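Local structure of 2-oxoglutarate (2OG) and Fe(II)-dependent oxygenase superfamily protein (Arabidopsis thaliana, 6KWA) at residues A[176-180]-A[206-210]; A[68-72]-A[147-151]; A[44-49]-A[238-242]. The protein probably catalyses the irreversible 2-oxoglutarate-dependent oxidation of the plant hormone indole-3-acetic acid to inactive 2-oxoindole-3-acetic acid, which would keep auxin levels in balance. The contacts are given in a common frame with arbitrary orientation. Numbering follows the deposited sequence.

Contact 1 of 3, residues A[176-180]-A[206-210]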
loop_
_atom_site.group_PDB
_atom_site.type_symbol
_atom_site.label_atom_id
_atom_site.label_comp_id
_atom_site.label_asym_id
_atom_site.label_seq_id
_atom_site.Cartn_x
_atom_site.Cartn_y
_atom_site.Cartn_z
ATOM N N THR A 176 0.622 -4.058 -0.243
ATOM C CA THR A 176 0.290 -2.638 -0.197
ATOM C C THR A 176 0.372 -2.015 -1.592
ATOM O O THR A 176 1.318 -2.264 -2.320
ATOM C CB THR A 176 1.229 -1.873 0.762
ATOM O OG1 THR A 176 1.103 -2.418 2.081
ATOM C CG2 THR A 176 0.882 -0.377 0.785
ATOM N N ILE A 177 -0.630 -1.224 -1.970
ATOM C CA ILE A 177 -0.578 -0.501 -3.246
ATOM C C ILE A 177 -0.375 0.981 -2.968
ATOM O O ILE A 177 -1.192 1.610 -2.307
ATOM C CB ILE A 177 -1.858 -0.734 -4.086
ATOM C CG1 ILE A 177 -2.022 -2.238 -4.335
ATOM C CG2 ILE A 177 -1.814 0.071 -5.395
ATOM C CD1 ILE A 177 -3.130 -2.623 -5.207
ATOM N N LEU A 178 0.735 1.541 -3.447
ATOM C CA LEU A 178 1.038 2.926 -3.110
ATOM C C LEU A 178 0.965 3.805 -4.353
ATOM O O LEU A 178 1.701 3.588 -5.314
ATOM C CB LEU A 178 2.442 3.035 -2.462
ATOM C CG LEU A 178 2.888 4.462 -2.069
ATOM C CD1 LEU A 178 2.179 4.918 -0.788
ATOM C CD2 LEU A 178 4.384 4.552 -1.876
ATOM N N GLN A 179 0.093 4.807 -4.318
ATOM C CA GLN A 179 0.117 5.884 -5.305
ATOM C C GLN A 179 0.967 6.985 -4.682
ATOM O O GLN A 179 0.533 7.657 -3.749
ATOM C CB GLN A 179 -1.303 6.380 -5.651
ATOM C CG GLN A 179 -1.354 7.527 -6.683
ATOM C CD GLN A 179 -2.770 8.031 -6.957
ATOM O OE1 GLN A 179 -3.732 7.289 -6.840
ATOM N NE2 GLN A 179 -2.895 9.314 -7.281
ATOM N N ASP A 180 2.199 7.131 -5.149
ATOM C CA ASP A 180 3.147 7.996 -4.471
ATOM C C ASP A 180 3.041 9.388 -5.120
ATOM O O ASP A 180 2.347 9.541 -6.102
ATOM C CB ASP A 180 4.558 7.429 -4.586
ATOM C CG ASP A 180 5.511 8.025 -3.572
ATOM O OD1 ASP A 180 5.091 8.933 -2.838
ATOM O OD2 ASP A 180 6.697 7.618 -3.536
ATOM N N THR A 206 2.102 5.217 -12.496
ATOM C CA THR A 206 2.470 3.858 -12.115
ATOM C C THR A 206 2.101 3.759 -10.654
ATOM O O THR A 206 1.884 4.790 -9.991
ATOM C CB THR A 206 3.978 3.567 -12.294
ATOM O OG1 THR A 206 4.744 4.336 -11.353
ATOM C CG2 THR A 206 4.417 3.893 -13.714
ATOM N N LEU A 207 1.999 2.533 -10.164
ATOM C CA LEU A 207 1.746 2.278 -8.747
ATOM C C LEU A 207 2.901 1.420 -8.188
ATOM O O LEU A 207 3.485 0.623 -8.918
ATOM C CB LEU A 207 0.388 1.589 -8.563
ATOM C CG LEU A 207 -0.823 2.416 -9.007
ATOM C CD1 LEU A 207 -2.059 1.579 -9.194
ATOM C CD2 LEU A 207 -1.112 3.544 -8.010
ATOM N N ALA A 208 3.240 1.603 -6.912
ATOM C CA ALA A 208 4.283 0.822 -6.259
ATOM C C ALA A 208 3.636 -0.269 -5.410
ATOM O O ALA A 208 2.751 0.001 -4.596
ATOM C CB ALA A 208 5.153 1.725 -5.404
ATOM N N ILE A 209 4.071 -1.503 -5.596
ATOM C CA ILE A 209 3.504 -2.601 -4.835
ATOM C C ILE A 209 4.565 -3.059 -3.895
ATOM O O ILE A 209 5.711 -3.173 -4.289
ATOM C CB ILE A 209 3.088 -3.787 -5.723
ATOM C CG1 ILE A 209 2.354 -3.301 -6.966
ATOM C CG2 ILE A 209 2.259 -4.776 -4.937
ATOM C CD1 ILE A 209 1.093 -2.605 -6.681
ATOM N N ASN A 210 4.206 -3.359 -2.664
ATOM C CA ASN A 210 5.178 -4.015 -1.822
ATOM C C ASN A 210 4.463 -5.008 -0.956
ATOM O O ASN A 210 3.260 -4.890 -0.716
ATOM C CB ASN A 210 5.950 -3.022 -0.960
ATOM C CG ASN A 210 5.121 -2.488 0.139
ATOM O OD1 ASN A 210 4.460 -1.469 -0.026
ATOM N ND2 ASN A 210 5.075 -3.204 1.262
#

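Contact 2 of 3, residues A[68-72]-A[147-151]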
loop_
_atom_site.group_PDB
_atom_site.type_symbol
_atom_site.label_atom_id
_atom_site.label_comp_id
_atom_site.label_asym_id
_atom_site.label_seq_id
_atom_site.Cartn_x
_atom_site.Cartn_y
_atom_site.Cartn_z
ATOM N N GLY A 68 -5.139 2.837 14.942
ATOM C CA GLY A 68 -4.323 3.521 13.953
ATOM C C GLY A 68 -4.954 3.681 12.577
ATOM O O GLY A 68 -4.328 4.236 11.679
ATOM N N SER A 69 -6.186 3.216 12.391
ATOM C CA SER A 69 -6.779 3.283 11.063
ATOM C C SER A 69 -7.317 4.663 10.748
ATOM O O SER A 69 -7.564 4.972 9.593
ATOM C CB SER A 69 -7.903 2.262 10.894
ATOM O OG SER A 69 -9.154 2.751 11.341
ATOM N N GLY A 70 -7.527 5.471 11.786
ATOM C CA GLY A 70 -8.084 6.804 11.636
ATOM C C GLY A 70 -7.054 7.913 11.569
ATOM O O GLY A 70 -5.917 7.694 11.170
ATOM N N TYR A 71 -7.460 9.112 11.987
ATOM C CA TYR A 71 -6.614 10.292 11.879
ATOM C C TYR A 71 -5.411 10.291 12.792
ATOM O O TYR A 71 -5.505 9.892 13.946
ATOM C CB TYR A 71 -7.447 11.535 12.186
ATOM C CG TYR A 71 -6.674 12.831 12.096
ATOM C CD1 TYR A 71 -6.013 13.184 10.939
ATOM C CD2 TYR A 71 -6.627 13.714 13.169
ATOM C CE1 TYR A 71 -5.325 14.370 10.842
ATOM C CE2 TYR A 71 -5.942 14.916 13.077
ATOM C CZ TYR A 71 -5.297 15.233 11.917
ATOM O OH TYR A 71 -4.612 16.415 11.822
ATOM N N ARG A 72 -4.273 10.752 12.279
ATOM C CA ARG A 72 -3.117 11.006 13.121
ATOM C C ARG A 72 -2.467 12.331 12.768
ATOM O O ARG A 72 -2.044 12.539 11.634
ATOM C CB ARG A 72 -2.079 9.881 13.004
ATOM C CG ARG A 72 -2.459 8.597 13.700
ATOM C CD ARG A 72 -2.620 8.812 15.191
ATOM N NE ARG A 72 -2.850 7.548 15.878
ATOM C CZ ARG A 72 -4.024 6.932 15.957
ATOM N NH1 ARG A 72 -5.109 7.483 15.416
ATOM N NH2 ARG A 72 -4.116 5.772 16.602
ATOM N N SER A 147 -9.466 -4.802 3.623
ATOM C CA SER A 147 -8.453 -3.852 3.207
ATOM C C SER A 147 -8.601 -2.564 3.996
ATOM O O SER A 147 -9.616 -2.331 4.643
ATOM C CB SER A 147 -8.527 -3.578 1.716
ATOM O OG SER A 147 -8.210 -4.748 1.002
ATOM N N GLN A 148 -7.545 -1.763 3.967
ATOM C CA GLN A 148 -7.463 -0.514 4.700
ATOM C C GLN A 148 -6.935 0.586 3.792
ATOM O O GLN A 148 -5.993 0.393 3.028
ATOM C CB GLN A 148 -6.561 -0.671 5.923
ATOM C CG GLN A 148 -6.305 0.597 6.734
ATOM C CD GLN A 148 -5.504 0.294 7.991
ATOM O OE1 GLN A 148 -5.336 -0.871 8.351
ATOM N NE2 GLN A 148 -4.946 1.322 8.623
ATOM N N PHE A 149 -7.591 1.732 3.865
ATOM C CA PHE A 149 -7.235 2.889 3.078
ATOM C C PHE A 149 -6.500 3.889 3.977
ATOM O O PHE A 149 -6.926 4.120 5.106
ATOM C CB PHE A 149 -8.515 3.440 2.487
ATOM C CG PHE A 149 -8.339 4.600 1.578
ATOM C CD1 PHE A 149 -7.793 4.439 0.313
ATOM C CD2 PHE A 149 -8.832 5.848 1.947
ATOM C CE1 PHE A 149 -7.693 5.529 -0.550
ATOM C CE2 PHE A 149 -8.735 6.938 1.102
ATOM C CZ PHE A 149 -8.157 6.781 -0.152
ATOM N N ARG A 150 -5.394 4.461 3.505
ATOM C CA ARG A 150 -4.716 5.486 4.284
ATOM C C ARG A 150 -4.137 6.545 3.365
ATOM O O ARG A 150 -3.421 6.226 2.414
ATOM C CB ARG A 150 -3.596 4.881 5.141
ATOM C CG ARG A 150 -3.109 5.802 6.266
ATOM C CD ARG A 150 -2.624 5.034 7.501
ATOM N NE ARG A 150 -2.296 5.913 8.622
ATOM C CZ ARG A 150 -3.213 6.435 9.445
ATOM N NH1 ARG A 150 -4.493 6.195 9.242
ATOM N NH2 ARG A 150 -2.863 7.220 10.455
ATOM N N ILE A 151 -4.409 7.811 3.659
ATOM C CA ILE A 151 -3.844 8.878 2.845
ATOM C C ILE A 151 -2.918 9.670 3.734
ATOM O O ILE A 151 -3.183 9.887 4.921
ATOM C CB ILE A 151 -4.911 9.782 2.231
ATOM C CG1 ILE A 151 -5.774 10.440 3.306
ATOM C CG2 ILE A 151 -5.797 8.973 1.285
ATOM C CD1 ILE A 151 -6.917 11.287 2.735
#

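Contact 3 of 3, residues A[44-49]-A[238-242]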
loop_
_atom_site.group_PDB
_atom_site.type_symbol
_atom_site.label_atom_id
_atom_site.label_comp_id
_atom_site.label_asym_id
_atom_site.label_seq_id
_atom_site.Cartn_x
_atom_site.Cartn_y
_atom_site.Cartn_z
ATOM N N MET A 44 -8.215 11.598 -7.238
ATOM C CA MET A 44 -8.056 11.140 -5.867
ATOM C C MET A 44 -7.000 11.981 -5.160
ATOM O O MET A 44 -7.207 12.408 -4.023
ATOM C CB MET A 44 -7.704 9.650 -5.808
ATOM C CG MET A 44 -7.627 9.109 -4.379
ATOM S SD MET A 44 -9.215 9.029 -3.546
ATOM C CE MET A 44 -8.864 9.851 -2.003
ATOM N N LYS A 45 -5.896 12.268 -5.835
ATOM C CA LYS A 45 -4.848 13.051 -5.193
ATOM C C LYS A 45 -5.314 14.493 -4.873
ATOM O O LYS A 45 -4.946 15.054 -3.834
ATOM C CB LYS A 45 -3.592 13.084 -6.056
ATOM C CG LYS A 45 -2.429 13.736 -5.351
ATOM C CD LYS A 45 -1.249 13.977 -6.271
ATOM C CE LYS A 45 -0.138 14.720 -5.546
ATOM N NZ LYS A 45 0.886 15.220 -6.513
ATOM N N LYS A 46 -6.128 15.086 -5.744
ATOM C CA LYS A 46 -6.639 16.423 -5.482
ATOM C C LYS A 46 -7.590 16.380 -4.284
ATOM O O LYS A 46 -7.564 17.262 -3.427
ATOM C CB LYS A 46 -7.387 16.974 -6.698
ATOM C CG LYS A 46 -6.563 17.197 -7.962
ATOM C CD LYS A 46 -7.484 17.814 -9.038
ATOM C CE LYS A 46 -6.738 18.193 -10.306
ATOM N NZ LYS A 46 -6.405 16.936 -11.049
ATOM N N THR A 47 -8.437 15.354 -4.239
ATOM C CA THR A 47 -9.361 15.176 -3.113
ATOM C C THR A 47 -8.547 15.088 -1.814
ATOM O O THR A 47 -8.929 15.667 -0.810
ATOM C CB THR A 47 -10.232 13.922 -3.287
ATOM O OG1 THR A 47 -11.021 14.059 -4.465
ATOM C CG2 THR A 47 -11.169 13.682 -2.104
ATOM N N VAL A 48 -7.427 14.360 -1.861
ATOM C CA VAL A 48 -6.561 14.156 -0.706
ATOM C C VAL A 48 -5.955 15.458 -0.184
ATOM O O VAL A 48 -5.930 15.714 1.019
ATOM C CB VAL A 48 -5.396 13.190 -1.031
ATOM C CG1 VAL A 48 -4.277 13.326 0.015
ATOM C CG2 VAL A 48 -5.900 11.730 -1.124
ATOM N N ILE A 49 -5.420 16.250 -1.101
ATOM C CA ILE A 49 -4.904 17.548 -0.744
ATOM C C ILE A 49 -6.028 18.353 -0.095
ATOM O O ILE A 49 -5.825 19.022 0.918
ATOM C CB ILE A 49 -4.326 18.264 -1.963
ATOM C CG1 ILE A 49 -3.106 17.492 -2.469
ATOM C CG2 ILE A 49 -3.950 19.682 -1.621
ATOM C CD1 ILE A 49 -2.534 18.010 -3.799
ATOM N N ARG A 238 4.341 16.606 0.470
ATOM C CA ARG A 238 4.284 15.363 -0.280
ATOM C C ARG A 238 2.994 14.626 0.124
ATOM O O ARG A 238 2.634 14.600 1.304
ATOM C CB ARG A 238 5.565 14.565 -0.011
ATOM C CG ARG A 238 5.669 13.183 -0.599
ATOM C CD ARG A 238 7.070 12.628 -0.301
ATOM N NE ARG A 238 7.247 11.288 -0.855
ATOM C CZ ARG A 238 6.768 10.186 -0.289
ATOM N NH1 ARG A 238 6.073 10.278 0.832
ATOM N NH2 ARG A 238 6.959 8.996 -0.846
ATOM N N TYR A 239 2.258 14.110 -0.852
ATOM C CA TYR A 239 1.011 13.408 -0.586
ATOM C C TYR A 239 1.074 12.010 -1.170
ATOM O O TYR A 239 1.507 11.854 -2.291
ATOM C CB TYR A 239 -0.163 14.156 -1.201
ATOM C CG TYR A 239 -0.353 15.558 -0.654
ATOM C CD1 TYR A 239 -1.133 15.787 0.473
ATOM C CD2 TYR A 239 0.267 16.646 -1.260
ATOM C CE1 TYR A 239 -1.294 17.052 0.978
ATOM C CE2 TYR A 239 0.103 17.931 -0.768
ATOM C CZ TYR A 239 -0.679 18.131 0.349
ATOM O OH TYR A 239 -0.847 19.400 0.855
ATOM N N SER A 240 0.653 10.995 -0.428
ATOM C CA SER A 240 0.639 9.626 -0.961
ATOM C C SER A 240 -0.651 8.940 -0.557
ATOM O O SER A 240 -1.283 9.293 0.465
ATOM C CB SER A 240 1.857 8.826 -0.506
ATOM O OG SER A 240 1.730 8.418 0.839
ATOM N N ILE A 241 -1.089 8.015 -1.396
ATOM C CA ILE A 241 -2.268 7.225 -1.092
ATOM C C ILE A 241 -1.877 5.761 -0.986
ATOM O O ILE A 241 -1.354 5.202 -1.967
ATOM C CB ILE A 241 -3.330 7.361 -2.183
ATOM C CG1 ILE A 241 -3.558 8.835 -2.518
ATOM C CG2 ILE A 241 -4.562 6.634 -1.767
ATOM C CD1 ILE A 241 -4.141 9.071 -3.933
ATOM N N ALA A 242 -2.150 5.129 0.159
ATOM C CA ALA A 242 -1.784 3.712 0.349
ATOM C C ALA A 242 -3.018 2.873 0.585
ATOM O O ALA A 242 -3.933 3.279 1.321
ATOM C CB ALA A 242 -0.810 3.546 1.514
#

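Contact 1 of 3, residues A[176-180]-A[206-210]
Two neighbouring strands of one sheet present different side chains to its two faces, and the pairing of 176-180 with 206-210 illustrates how alternation does this. The strands run antiparallel, their axes 4.7 Å apart at closest approach. Thr176, which gives up the most surface here, forms a hydrogen-bonded pair with Asn210: Thr176 N donates to Asn210 O at 2.8 Å, and Asn210 N returns a bond to Thr176 O at 3.1 Å. Their side chains emerge on the same face, with Thr176 CB 3.4 Å from Asn210 OD1, while Thr176 OG1 and Asn210 ND2 both hydrogen-bond to the carboxylate of Asp171, a ligand of the bound magnesium. Two residues on, Leu178 and Ala208 repeat the pattern, with Leu178 N to Ala208 O at 2.8 Å and Ala208 N to Leu178 O at 3.0 Å.

Leu207 and Ile177 follow in buried area. Ile177 points to the opposite face, and the side chain of Leu207, sideways at its CB, reaches the same apolar patch, bringing its CD2 to 3.7 Å from Gln179 CB and its CD1 to 4.1 Å from Ile177 CG2. Ile177 in turn meets its non-hydrogen-bonded partner through CG1, 3.9 Å from Ile209 CD1. Helix 106-133 covers this apolar side, Leu122 touching both Ile177 and Leu207.

One face thus packs on a helix while the other carries Thr176 and Asn210 towards a metal ligand. This two-sided division is characteristic of the double-stranded beta-helix of 2-oxoglutarate- and Fe(II)-dependent oxygenases, whose metal centre lies within the barrel.

Contact 2 of 3, residues A[68-72]-A[147-151]
Segment 68-72, a loop without regular structure, faces strand 147-151 without pairing with it: the closest CA atoms, of Ser69 and Arg150, are 7.4 Å apart. Gly68 has a phi of 84°, and with these backbone angles a CB would jam against the preceding carbonyl O, which accounts for a glycine here. Carbonyls of the loop lie around the guanidinium of Arg150. Gly70 O accepts from both terminal nitrogens, at 2.8 Å from Arg150 NH1 and 3.2 Å from Arg150 NH2. Gly68 O lies over one face of the group, whereas Arg72 CG approaches its edge, 3.5 Å from Arg150 NH2. On the same strand, the amide of Gln148 packs on the loop, NE2 lying 3.6 Å from Ser69 CA. Asp64 forms a salt bridge with Arg72 and accepts hydrogen bonds from the backbone nitrogens of Gly68 and Gly70. Strand 147-155 itself runs between strands 81-87 and 237-245, with Arg150 touching Ala83 on one and Phe244 on the other.

Contact 3 of 3, residues A[44-49]-A[238-242]
Helix-on-sheet packing depends on matching relief, and here bumps come from both sides, Ile241 from the strand and Val48 from the helix. Helix segment 44-49 crosses strand 238-242 at 118° between their directions, the axes 9.0 Å apart, and no hydrogen bond joins the two segments. Tyr239 and Ile241, alternate residues on the strand, both point at the helix. Ile241 fits into the hollow between Met44 and Val48, one turn apart: its CD1 comes within 3.5 Å of Met44 CG, and its CG1 within 4.0 Å of Val48 CG2. Val48 fills the gap between the two strand residues, since its CG1 also lies 4.0 Å from Tyr239 CD1. Tyr239, with the largest covered area, offers a flat ring on which Ile49 rests in a CH-pi contact, Ile49 CG1 standing 3.5 Å from the ring centroid, almost on the normal. Along the flank, Lys45 extends past Tyr239 to salt bridges with Asp181 and Glu182.

Arg238 and Ser240 point away from the helix, and both belong to the 2-oxoglutarate site, empty in this model. Arg238-Tyr239-Ser240 fits the Arg-X-Ser motif of the double-stranded beta-helix oxygenases, here with its Tyr239 side packed against an N-terminal helix.

How the contacts relate
Taken together, the contacts show chemistry following position. Contact 1 is the deepest, its centre about 6 Å from that of the chain, against about 11 Å for contact 2 and 13 Å for contact 3, which are only partly buried. All three reach the same sheet. Strand 237-245 of contact 3 lies between the strands of the others: Gln179 N of contact 1 is 2.8 Å from Ile241 O, and Arg150 O of contact 2 is 2.8 Å from Ala242 N. Asp180 also forms a salt bridge with Arg238. Paired backbones dominate contact 1, an arginine among loop carbonyls contact 2, and apolar interlocking contact 3; Phe149 of contact 2 packs on Met44 of contact 3.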